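Side-chain contacts in type-2 restriction enzyme AgeI (Thalassobius gelatinovorus, PDB 5DWA), which recognises the double-stranded DNA sequence 5'-ACCGGT-3' and cleaves each strand after the first A: residues D45-A50 with H69-I74; M53-C58 with S64-H69; V98-R103 with G163-K168. One frame throughout, in Å; residues are numbered along the deposited sequence. Where two conformers were deposited one is given.

Contact 1 (D45-A50 with H69-I74); sequences DAIGQA and HVLYRI. With nucleotides of chain C.
Leu71 reaches from helix 63-78 to Ile47 and Ala50 of helix 43-57, and its two methyl groups divide the work. CD2 meets the Ala50 methyl, with CD2 and CB 4.0 Å apart. CD1 lies against the carbonyl of the preceding turn, 3.8 Å from Ile47 O, and more loosely beside the Ile47 CG2 branch. Leu71 has CG anti to its carbonyl carbon (chi1 -62°) with an extended end, which carries the fork across to the facing helix. The CB of Ala50 points at its partner helix, whereas Ile47 meets Leu71 from the flank and also packs on Trp88 of helix 84-109. Phe32 of helix 22-36 covers both Ala50 and Leu71.

Tyr72 leaves its helix in another direction, away from this packing. With CG anti to the backbone N (chi1 174°), the ring runs out to the DNA strand of chain C, where Tyr72 OH donates a hydrogen bond of 2.6 Å to OP1 of DG8. That oxygen sits at the ring edge, near the ring plane, with CE2 3.3 Å from OP1. The hydroxyl also lies 3.7 Å from C4' of DG7, while Trp88 and His68 meet the ring from within the protein. A phenylalanine here would probably keep the ring packing but leave the DG8 phosphate oxygen without this hydroxyl donor. The chemistry is thus split by direction: neighbouring residues of one helix turn supply an apolar anchor to the protein interior and a neutral donor to the DNA backbone, a grip on phosphate that does not read a base.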
loop_
_atom_site.group_PDB
_atom_site.type_symbol
_atom_site.label_atom_id
_atom_site.label_comp_id
_atom_site.label_asym_id
_atom_site.label_seq_id
_atom_site.Cartn_x
_atom_site.Cartn_y
_atom_site.Cartn_z
ATOM N N ASP A 45 -13.033 -16.085 -6.082
ATOM C CA ASP A 45 -14.281 -16.544 -6.686
ATOM C C ASP A 45 -15.409 -16.681 -5.667
ATOM O O ASP A 45 -16.555 -16.308 -5.937
ATOM C CB ASP A 45 -14.061 -17.877 -7.409
ATOM C CG ASP A 45 -13.223 -17.723 -8.646
ATOM O OD1 ASP A 45 -13.387 -16.698 -9.343
ATOM O OD2 ASP A 45 -12.396 -18.617 -8.923
ATOM N N ALA A 46 -15.089 -17.202 -4.485
ATOM C CA ALA A 46 -16.062 -17.278 -3.404
ATOM C C ALA A 46 -16.616 -15.896 -3.043
ATOM O O ALA A 46 -17.824 -15.695 -2.986
ATOM C CB ALA A 46 -15.435 -17.936 -2.185
ATOM N N ILE A 47 -15.727 -14.941 -2.795
ATOM C CA ILE A 47 -16.150 -13.609 -2.391
ATOM C C ILE A 47 -16.827 -12.877 -3.546
ATOM O O ILE A 47 -17.870 -12.244 -3.371
ATOM C CB ILE A 47 -14.950 -12.796 -1.875
ATOM C CG1 ILE A 47 -14.315 -13.470 -0.657
ATOM C CG2 ILE A 47 -15.356 -11.362 -1.530
ATOM C CD1 ILE A 47 -12.895 -13.008 -0.415
ATOM N N GLY A 48 -16.240 -12.994 -4.737
ATOM C CA GLY A 48 -16.769 -12.332 -5.915
ATOM C C GLY A 48 -18.178 -12.784 -6.229
ATOM O O GLY A 48 -19.078 -11.956 -6.422
ATOM N N GLN A 49 -18.379 -14.097 -6.268
ATOM C CA GLN A 49 -19.700 -14.635 -6.580
ATOM C C GLN A 49 -20.679 -14.367 -5.445
ATOM O O GLN A 49 -21.842 -14.053 -5.692
ATOM C CB GLN A 49 -19.627 -16.137 -6.896
ATOM C CG GLN A 49 -18.854 -16.485 -8.172
ATOM C CD GLN A 49 -19.340 -15.733 -9.415
ATOM O OE1 GLN A 49 -20.524 -15.421 -9.553
ATOM N NE2 GLN A 49 -18.414 -15.438 -10.323
ATOM N N ALA A 50 -20.217 -14.447 -4.193
ATOM C CA ALA A 50 -21.090 -14.124 -3.076
ATOM C C ALA A 50 -21.546 -12.664 -3.112
ATOM O O ALA A 50 -22.665 -12.338 -2.709
ATOM C CB ALA A 50 -20.401 -14.428 -1.765
ATOM N N HIS A 69 -19.483 -5.020 5.821
ATOM C CA HIS A 69 -20.100 -5.431 7.084
ATOM C C HIS A 69 -20.582 -6.876 7.058
ATOM O O HIS A 69 -20.819 -7.456 8.117
ATOM C CB HIS A 69 -21.285 -4.519 7.459
ATOM C CG HIS A 69 -20.887 -3.133 7.860
ATOM N ND1 HIS A 69 -19.813 -2.871 8.679
ATOM C CD2 HIS A 69 -21.437 -1.930 7.566
ATOM C CE1 HIS A 69 -19.707 -1.570 8.866
ATOM N NE2 HIS A 69 -20.684 -0.974 8.202
ATOM N N VAL A 70 -20.735 -7.461 5.868
ATOM C CA VAL A 70 -21.222 -8.842 5.781
ATOM C C VAL A 70 -20.135 -9.799 5.303
ATOM O O VAL A 70 -19.658 -10.623 6.075
ATOM C CB VAL A 70 -22.453 -8.962 4.853
ATOM C CG1 VAL A 70 -22.943 -10.418 4.783
ATOM C CG2 VAL A 70 -23.557 -8.041 5.333
ATOM N N LEU A 71 -19.716 -9.676 4.045
ATOM C CA LEU A 71 -18.747 -10.617 3.477
ATOM C C LEU A 71 -17.401 -10.597 4.209
ATOM O O LEU A 71 -16.881 -11.641 4.580
ATOM C CB LEU A 71 -18.535 -10.340 1.977
ATOM C CG LEU A 71 -19.763 -10.485 1.066
ATOM C CD1 LEU A 71 -19.387 -10.322 -0.410
ATOM C CD2 LEU A 71 -20.471 -11.827 1.298
ATOM N N TYR A 72 -16.854 -9.402 4.430
ATOM C CA TYR A 72 -15.619 -9.252 5.200
ATOM C C TYR A 72 -15.689 -9.922 6.557
ATOM O O TYR A 72 -14.802 -10.677 6.945
ATOM C CB TYR A 72 -15.339 -7.767 5.378
ATOM C CG TYR A 72 -14.183 -7.360 6.264
ATOM C CD1 TYR A 72 -12.903 -7.877 6.085
ATOM C CD2 TYR A 72 -14.357 -6.363 7.214
ATOM C CE1 TYR A 72 -11.842 -7.449 6.872
ATOM C CE2 TYR A 72 -13.316 -5.938 7.996
ATOM C CZ TYR A 72 -12.064 -6.462 7.819
ATOM O OH TYR A 72 -11.038 -5.992 8.605
ATOM N N ARG A 73 -16.761 -9.624 7.280
ATOM C CA ARG A 73 -16.913 -10.110 8.644
ATOM C C ARG A 73 -17.067 -11.617 8.698
ATOM O O ARG A 73 -16.455 -12.286 9.531
ATOM C CB ARG A 73 -18.115 -9.445 9.310
ATOM C CG ARG A 73 -17.919 -7.973 9.564
ATOM C CD ARG A 73 -16.743 -7.709 10.486
ATOM N NE ARG A 73 -16.493 -6.278 10.590
ATOM C CZ ARG A 73 -15.521 -5.731 11.311
ATOM N NH1 ARG A 73 -14.686 -6.491 12.004
ATOM N NH2 ARG A 73 -15.380 -4.418 11.327
ATOM N N ILE A 74 -17.897 -12.148 7.812
ATOM C CA ILE A 74 -18.104 -13.582 7.750
ATOM C C ILE A 74 -16.804 -14.288 7.360
ATOM O O ILE A 74 -16.442 -15.306 7.943
ATOM C CB ILE A 74 -19.233 -13.946 6.761
ATOM C CG1 ILE A 74 -20.579 -13.455 7.307
ATOM C CG2 ILE A 74 -19.280 -15.439 6.534
ATOM C CD1 ILE A 74 -21.757 -13.697 6.386
ATOM P P DG C 8 -10.825 -2.347 9.572
ATOM O OP1 DG C 8 -11.593 -3.617 9.543
ATOM O OP2 DG C 8 -11.515 -1.081 9.231
ATOM O "O5'" DG C 8 -10.171 -2.239 11.009
ATOM C "C5'" DG C 8 -9.399 -3.340 11.482
ATOM C "C4'" DG C 8 -8.200 -2.863 12.276
ATOM O "O4'" DG C 8 -7.253 -2.192 11.402
ATOM C "C3'" DG C 8 -8.518 -1.890 13.385
ATOM O "O3'" DG C 8 -7.701 -2.229 14.488
ATOM C "C2'" DG C 8 -8.174 -0.515 12.768
ATOM C "C1'" DG C 8 -7.020 -0.853 11.847
ATOM N N9 DG C 8 -6.931 -0.040 10.640
ATOM C C8 DG C 8 -7.957 0.322 9.800
ATOM N N7 DG C 8 -7.550 0.996 8.745
ATOM C C5 DG C 8 -6.170 1.026 8.882
ATOM C C6 DG C 8 -5.190 1.609 8.055
ATOM O O6 DG C 8 -5.356 2.195 6.984
ATOM N N1 DG C 8 -3.904 1.434 8.562
ATOM C C2 DG C 8 -3.600 0.772 9.730
ATOM N N2 DG C 8 -2.291 0.692 10.067
ATOM N N3 DG C 8 -4.516 0.226 10.514
ATOM C C4 DG C 8 -5.771 0.397 10.034
ATOM P P DG C 7 -10.282 -3.536 3.056
ATOM O OP1 DG C 7 -11.406 -4.495 3.112
ATOM O OP2 DG C 7 -10.454 -2.230 2.404
ATOM O "O5'" DG C 7 -9.832 -3.230 4.556
ATOM C "C5'" DG C 7 -9.451 -4.270 5.425
ATOM C "C4'" DG C 7 -8.874 -3.672 6.699
ATOM O "O4'" DG C 7 -7.539 -3.171 6.440
ATOM C "C3'" DG C 7 -9.649 -2.484 7.247
ATOM O "O3'" DG C 7 -9.532 -2.487 8.641
ATOM C "C2'" DG C 7 -8.913 -1.286 6.633
ATOM C "C1'" DG C 7 -7.476 -1.767 6.689
ATOM N N9 DG C 7 -6.625 -1.219 5.652
ATOM C C8 DG C 7 -7.004 -0.474 4.558
ATOM N N7 DG C 7 -6.009 -0.196 3.762
ATOM C C5 DG C 7 -4.919 -0.825 4.345
ATOM C C6 DG C 7 -3.569 -0.883 3.933
ATOM O O6 DG C 7 -3.052 -0.388 2.922
ATOM N N1 DG C 7 -2.793 -1.626 4.810
ATOM C C2 DG C 7 -3.258 -2.236 5.948
ATOM N N2 DG C 7 -2.358 -2.913 6.666
ATOM N N3 DG C 7 -4.516 -2.184 6.348
ATOM C C4 DG C 7 -5.287 -1.467 5.502
#

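Contact 2 (M53-C58 with S64-H69); sequences MATEVC and SDLWHH
Leu66 and the group of Ala54, Thr55 and Cys58 pack where two successive helices, 43-57 and 63-78, are joined by a short loop. Leu66 does the touching with a single atom, CD1. Its first torsion (chi1 -68°) swings CG to the side of the backbone N, and an extended chi2 thrusts CD1 at the last turn of the earlier helix. There Leu66 CD1 is 3.7 Å from Ala54 O and 4.2 Å from Ala54 CB.

Thr55 crosses Leu66 at a slant. Its OG1 sits between the backbone N and the carbonyl carbon (chi1 51°) and turns back to its own helix, hydrogen-bonded to Phe51 O; this leaves the methyl on the other branch, and Thr55 CG2 comes 3.9 Å from Leu66 CD1. Cys58 is the residue at which helical backbone angles are lost. Its amide still binds the helix, Cys58 N to Ala54 O being 2.9 Å, so the carbonyl touched by the leucine methyl already has a polar partner.

Helix 22-36 backs the same turn, with Ile28 against Ala54 and Gln24 against Cys58. Trp67, on the same helix as Leu66, takes no part across the contact and meets Phe51 edge-to-face, while Asp65 forms a salt bridge with Arg243. Leu66 itself lies in a wider pi-type turn. At the loop side, CD1 of Leu66 finishes its row of contacts at the Cys58 main chain and CB: Cys58 O is 4.1 Å from it and Cys58 CB 4.3 Å.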
loop_
_atom_site.group_PDB
_atom_site.type_symbol
_atom_site.label_atom_id
_atom_site.label_comp_id
_atom_site.label_asym_id
_atom_site.label_seq_id
_atom_site.Cartn_x
_atom_site.Cartn_y
_atom_site.Cartn_z
ATOM N N MET A 53 -24.256 -12.407 -5.712
ATOM C CA MET A 53 -25.428 -13.010 -5.093
ATOM C C MET A 53 -26.044 -12.082 -4.048
ATOM O O MET A 53 -27.253 -11.845 -4.052
ATOM C CB MET A 53 -25.060 -14.362 -4.468
ATOM C CG MET A 53 -26.221 -15.104 -3.808
ATOM S SD MET A 53 -26.334 -14.712 -2.054
ATOM C CE MET A 53 -27.602 -15.887 -1.557
ATOM N N ALA A 54 -25.214 -11.542 -3.158
ATOM C CA ALA A 54 -25.733 -10.727 -2.058
ATOM C C ALA A 54 -26.431 -9.464 -2.545
ATOM O O ALA A 54 -27.429 -9.040 -1.964
ATOM C CB ALA A 54 -24.610 -10.358 -1.082
ATOM N N THR A 55 -25.891 -8.847 -3.596
ATOM C CA THR A 55 -26.494 -7.635 -4.123
ATOM C C THR A 55 -27.784 -7.925 -4.876
ATOM O O THR A 55 -28.616 -7.038 -5.048
ATOM C CB THR A 55 -25.528 -6.875 -5.051
ATOM O OG1 THR A 55 -24.997 -7.768 -6.035
ATOM C CG2 THR A 55 -24.386 -6.284 -4.237
ATOM N N GLU A 56 -27.954 -9.165 -5.317
ATOM C CA GLU A 56 -29.205 -9.541 -5.953
ATOM C C GLU A 56 -30.247 -9.917 -4.897
ATOM O O GLU A 56 -31.430 -9.637 -5.067
ATOM C CB GLU A 56 -28.970 -10.670 -6.954
ATOM C CG GLU A 56 -28.261 -10.170 -8.219
ATOM C CD GLU A 56 -27.916 -11.269 -9.199
ATOM O OE1 GLU A 56 -28.270 -12.438 -8.941
ATOM O OE2 GLU A 56 -27.291 -10.962 -10.236
ATOM N N VAL A 57 -29.806 -10.509 -3.788
ATOM C CA VAL A 57 -30.703 -10.793 -2.666
ATOM C C VAL A 57 -31.159 -9.500 -1.999
ATOM O O VAL A 57 -32.312 -9.365 -1.590
ATOM C CB VAL A 57 -30.028 -11.692 -1.603
ATOM C CG1 VAL A 57 -30.897 -11.810 -0.346
ATOM C CG2 VAL A 57 -29.732 -13.054 -2.180
ATOM N N CYS A 58 -30.239 -8.546 -1.893
ATOM C CA CYS A 58 -30.513 -7.274 -1.239
ATOM C C CYS A 58 -30.208 -6.102 -2.160
ATOM O O CYS A 58 -29.231 -5.375 -1.956
ATOM C CB CYS A 58 -29.699 -7.153 0.050
ATOM S SG CYS A 58 -30.070 -8.460 1.248
ATOM N N SER A 64 -21.498 -1.448 -0.762
ATOM C CA SER A 64 -20.266 -1.313 0.004
ATOM C C SER A 64 -20.431 -1.879 1.418
ATOM O O SER A 64 -19.500 -2.478 1.958
ATOM C CB SER A 64 -19.834 0.150 0.056
ATOM O OG SER A 64 -18.544 0.289 0.615
ATOM N N ASP A 65 -21.617 -1.704 2.000
ATOM C CA ASP A 65 -21.910 -2.268 3.317
ATOM C C ASP A 65 -22.028 -3.790 3.265
ATOM O O ASP A 65 -21.624 -4.473 4.200
ATOM C CB ASP A 65 -23.200 -1.670 3.899
ATOM C CG ASP A 65 -22.998 -0.280 4.474
ATOM O OD1 ASP A 65 -21.956 0.347 4.202
ATOM O OD2 ASP A 65 -23.895 0.191 5.200
ATOM N N LEU A 66 -22.561 -4.329 2.169
ATOM C CA LEU A 66 -22.629 -5.778 2.041
ATOM C C LEU A 66 -21.226 -6.358 1.978
ATOM O O LEU A 66 -20.948 -7.413 2.537
ATOM C CB LEU A 66 -23.422 -6.197 0.807
ATOM C CG LEU A 66 -24.922 -5.907 0.835
ATOM C CD1 LEU A 66 -25.543 -6.255 -0.503
ATOM C CD2 LEU A 66 -25.582 -6.707 1.954
ATOM N N TRP A 67 -20.333 -5.665 1.283
ATOM C CA TRP A 67 -18.958 -6.129 1.193
ATOM C C TRP A 67 -18.259 -6.039 2.544
ATOM O O TRP A 67 -17.621 -6.991 2.993
ATOM C CB TRP A 67 -18.199 -5.305 0.157
ATOM C CG TRP A 67 -16.834 -5.784 -0.182
ATOM C CD1 TRP A 67 -15.672 -5.526 0.485
ATOM C CD2 TRP A 67 -16.485 -6.584 -1.311
ATOM N NE1 TRP A 67 -14.610 -6.126 -0.165
ATOM C CE2 TRP A 67 -15.089 -6.780 -1.269
ATOM C CE3 TRP A 67 -17.222 -7.144 -2.364
ATOM C CZ2 TRP A 67 -14.414 -7.532 -2.247
ATOM C CZ3 TRP A 67 -16.550 -7.874 -3.336
ATOM C CH2 TRP A 67 -15.156 -8.059 -3.271
ATOM N N HIS A 68 -18.379 -4.875 3.180
ATOM C CA HIS A 68 -17.586 -4.560 4.357
ATOM C C HIS A 68 -18.163 -5.105 5.653
ATOM O O HIS A 68 -17.409 -5.576 6.501
ATOM C CB HIS A 68 -17.415 -3.039 4.473
ATOM C CG HIS A 68 -16.595 -2.609 5.647
ATOM N ND1 HIS A 68 -15.311 -3.057 5.863
ATOM C CD2 HIS A 68 -16.880 -1.770 6.670
ATOM C CE1 HIS A 68 -14.840 -2.514 6.972
ATOM N NE2 HIS A 68 -15.773 -1.729 7.480
ATOM N N HIS A 69 -19.483 -5.020 5.821
ATOM C CA HIS A 69 -20.100 -5.431 7.084
ATOM C C HIS A 69 -20.582 -6.876 7.058
ATOM O O HIS A 69 -20.819 -7.456 8.117
ATOM C CB HIS A 69 -21.285 -4.519 7.459
ATOM C CG HIS A 69 -20.887 -3.133 7.860
ATOM N ND1 HIS A 69 -19.813 -2.871 8.679
ATOM C CD2 HIS A 69 -21.437 -1.930 7.566
ATOM C CE1 HIS A 69 -19.707 -1.570 8.866
ATOM N NE2 HIS A 69 -20.684 -0.974 8.202
#

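Contact 3 (V98-R103 with G163-K168); sequences VALVER and GGIHAK
No flat group enters the interface where Leu100 of helix 84-109 meets Ala167 and Ile165 of strand 159-168; the rings and planar ends lie to its outside. The imidazole of His166, whose CB points away from the helix, is held on the far side of the sheet: it makes an edge-to-face contact with the Phe234 ring, and ND1 hydrogen-bonds Asp178 OD1. The guanidinium of Arg103, in the conformer given, likewise turns off, with NE hydrogen-bonded to Phe262 O.

What remains between helix and strand is aliphatic. In Leu100, chi1 of -77° sets CG beside the backbone N, and a nearly extended chi2 aims CD1 at the sheet. Leu100 CD1 stands 3.8 Å from Ala167 CB, methyl against methyl, and the contact rests on this pair. The approach of Leu100 CD1 to Ile165 CG2, 4.4 Å, is long and less certain, since the isoleucine was deposited in two conformers. Ser195 of the adjoining strand 191-196 widens the floor under Leu100.

This is a helix laid on one face of the central mixed sheet of a PD-(D/E)XK nuclease. His166-Ala167-Lys168 probably occupies the position of the (D/E)XK element, with Asp142 OD2 hydrogen-bonded to Ala167 N nearby. On the opposite face Lys168 NZ forms a salt bridge with Asp178 OD2, so this one carboxylate binds both a histidine and a lysine of the strand. The strand thus separates two chemistries: methyl packing, which sets few directional demands on Leu100, on the helix side, and polar groups on the other.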
loop_
_atom_site.group_PDB
_atom_site.type_symbol
_atom_site.label_atom_id
_atom_site.label_comp_id
_atom_site.label_asym_id
_atom_site.label_seq_id
_atom_site.Cartn_x
_atom_site.Cartn_y
_atom_site.Cartn_z
ATOM N N VAL A 98 -13.368 -9.930 -10.079
ATOM C CA VAL A 98 -14.263 -11.025 -10.473
ATOM C C VAL A 98 -15.710 -10.553 -10.515
ATOM O O VAL A 98 -16.433 -10.824 -11.466
ATOM C CB VAL A 98 -14.152 -12.230 -9.510
ATOM C CG1 VAL A 98 -15.293 -13.234 -9.752
ATOM C CG2 VAL A 98 -12.813 -12.915 -9.675
ATOM N N ALA A 99 -16.127 -9.842 -9.478
ATOM C CA ALA A 99 -17.504 -9.376 -9.378
ATOM C C ALA A 99 -17.848 -8.354 -10.468
ATOM O O ALA A 99 -18.941 -8.406 -11.030
ATOM C CB ALA A 99 -17.758 -8.786 -7.997
ATOM N N LEU A 100 -16.933 -7.433 -10.771
ATOM C CA LEU A 100 -17.175 -6.445 -11.822
ATOM C C LEU A 100 -17.415 -7.123 -13.172
ATOM O O LEU A 100 -18.343 -6.767 -13.902
ATOM C CB LEU A 100 -16.003 -5.467 -11.943
ATOM C CG LEU A 100 -15.932 -4.390 -10.871
ATOM C CD1 LEU A 100 -14.591 -3.666 -10.993
ATOM C CD2 LEU A 100 -17.090 -3.416 -11.023
ATOM N N VAL A 101 -16.574 -8.103 -13.495
ATOM C CA VAL A 101 -16.669 -8.816 -14.764
ATOM C C VAL A 101 -17.964 -9.628 -14.830
ATOM O O VAL A 101 -18.686 -9.583 -15.837
ATOM C CB VAL A 101 -15.463 -9.746 -14.970
ATOM C CG1 VAL A 101 -15.667 -10.642 -16.192
ATOM C CG2 VAL A 101 -14.187 -8.938 -15.107
ATOM N N GLU A 102 -18.265 -10.337 -13.746
ATOM C CA GLU A 102 -19.470 -11.167 -13.677
ATOM C C GLU A 102 -20.743 -10.332 -13.825
ATOM O O GLU A 102 -21.676 -10.720 -14.539
ATOM C CB GLU A 102 -19.503 -11.943 -12.357
ATOM C CG GLU A 102 -20.704 -12.874 -12.193
ATOM C CD GLU A 102 -20.594 -14.122 -13.040
ATOM O OE1 GLU A 102 -19.489 -14.702 -13.120
ATOM O OE2 GLU A 102 -21.615 -14.520 -13.635
ATOM N N ARG A 103 -20.778 -9.181 -13.161
ATOM C CA ARG A 103 -21.982 -8.357 -13.149
ATOM C C ARG A 103 -22.189 -7.617 -14.465
ATOM O O ARG A 103 -23.316 -7.529 -14.957
ATOM C CB ARG A 103 -21.941 -7.352 -11.992
ATOM C CG ARG A 103 -23.183 -6.470 -11.875
ATOM C CD ARG A 103 -22.939 -5.095 -12.483
ATOM N NE ARG A 103 -24.077 -4.187 -12.343
ATOM C CZ ARG A 103 -24.986 -3.969 -13.289
ATOM N NH1 ARG A 103 -24.903 -4.604 -14.452
ATOM N NH2 ARG A 103 -25.980 -3.119 -13.073
ATOM N N GLY A 163 -9.544 0.582 -23.206
ATOM C CA GLY A 163 -9.176 1.162 -21.931
ATOM C C GLY A 163 -9.087 0.149 -20.814
ATOM O O GLY A 163 -8.982 -1.051 -21.048
ATOM N N GLY A 164 -9.109 0.642 -19.581
ATOM C CA GLY A 164 -9.008 -0.252 -18.451
ATOM C C GLY A 164 -9.639 0.330 -17.222
ATOM O O GLY A 164 -9.944 1.524 -17.143
ATOM N N ILE A 165 -9.883 -0.554 -16.256
ATOM C CA ILE A 165 -10.468 -0.209 -14.960
ATOM C C ILE A 165 -9.443 -0.380 -13.836
ATOM O O ILE A 165 -8.780 -1.415 -13.757
ATOM C CB ILE A 165 -11.704 -1.082 -14.652
ATOM C CG1 ILE A 165 -12.733 -0.969 -15.783
ATOM C CG2 ILE A 165 -12.321 -0.684 -13.317
ATOM C CD1 ILE A 165 -13.955 -1.840 -15.570
ATOM N N HIS A 166 -9.298 0.654 -12.999
ATOM C CA HIS A 166 -8.596 0.572 -11.736
ATOM C C HIS A 166 -9.636 0.229 -10.699
ATOM O O HIS A 166 -10.477 1.069 -10.373
ATOM C CB HIS A 166 -7.918 1.902 -11.442
ATOM C CG HIS A 166 -7.059 2.360 -12.568
ATOM N ND1 HIS A 166 -5.715 2.069 -12.636
ATOM C CD2 HIS A 166 -7.360 3.029 -13.709
ATOM C CE1 HIS A 166 -5.220 2.557 -13.760
ATOM N NE2 HIS A 166 -6.201 3.132 -14.435
ATOM N N ALA A 167 -9.607 -1.014 -10.225
ATOM C CA ALA A 167 -10.633 -1.527 -9.330
ATOM C C ALA A 167 -10.084 -1.536 -7.918
ATOM O O ALA A 167 -9.029 -2.114 -7.667
ATOM C CB ALA A 167 -11.066 -2.926 -9.746
ATOM N N LYS A 168 -10.766 -0.853 -7.008
ATOM C CA LYS A 168 -10.299 -0.794 -5.629
ATOM C C LYS A 168 -11.475 -0.932 -4.697
ATOM O O LYS A 168 -12.433 -0.175 -4.794
ATOM C CB LYS A 168 -9.574 0.524 -5.323
ATOM C CG LYS A 168 -8.618 0.995 -6.399
ATOM C CD LYS A 168 -7.660 2.029 -5.857
ATOM C CE LYS A 168 -6.530 1.378 -5.070
ATOM N NZ LYS A 168 -5.604 0.611 -5.954
#

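From the N terminus, helix 43-57 enters contact 1 with its first half and contact 2 with its last turns. The chain then turns through a short loop into helix 63-78, whose start closes contact 2 through Leu66 and whose later part closes contact 1 through Leu71, so the smaller loop lies within the larger. Contact 3 opens afterwards on helix 84-109 and closes some 60 residues later on strand 159-168, in series with the other two. Gln49 NE2 and Glu102 OE1, 3.1 Å apart, link contacts 1 and 3. Contacts 1 and 2 thus join the two helices, and contact 3 carries helix 84-109, which packs on helix 43-57, onto the central sheet.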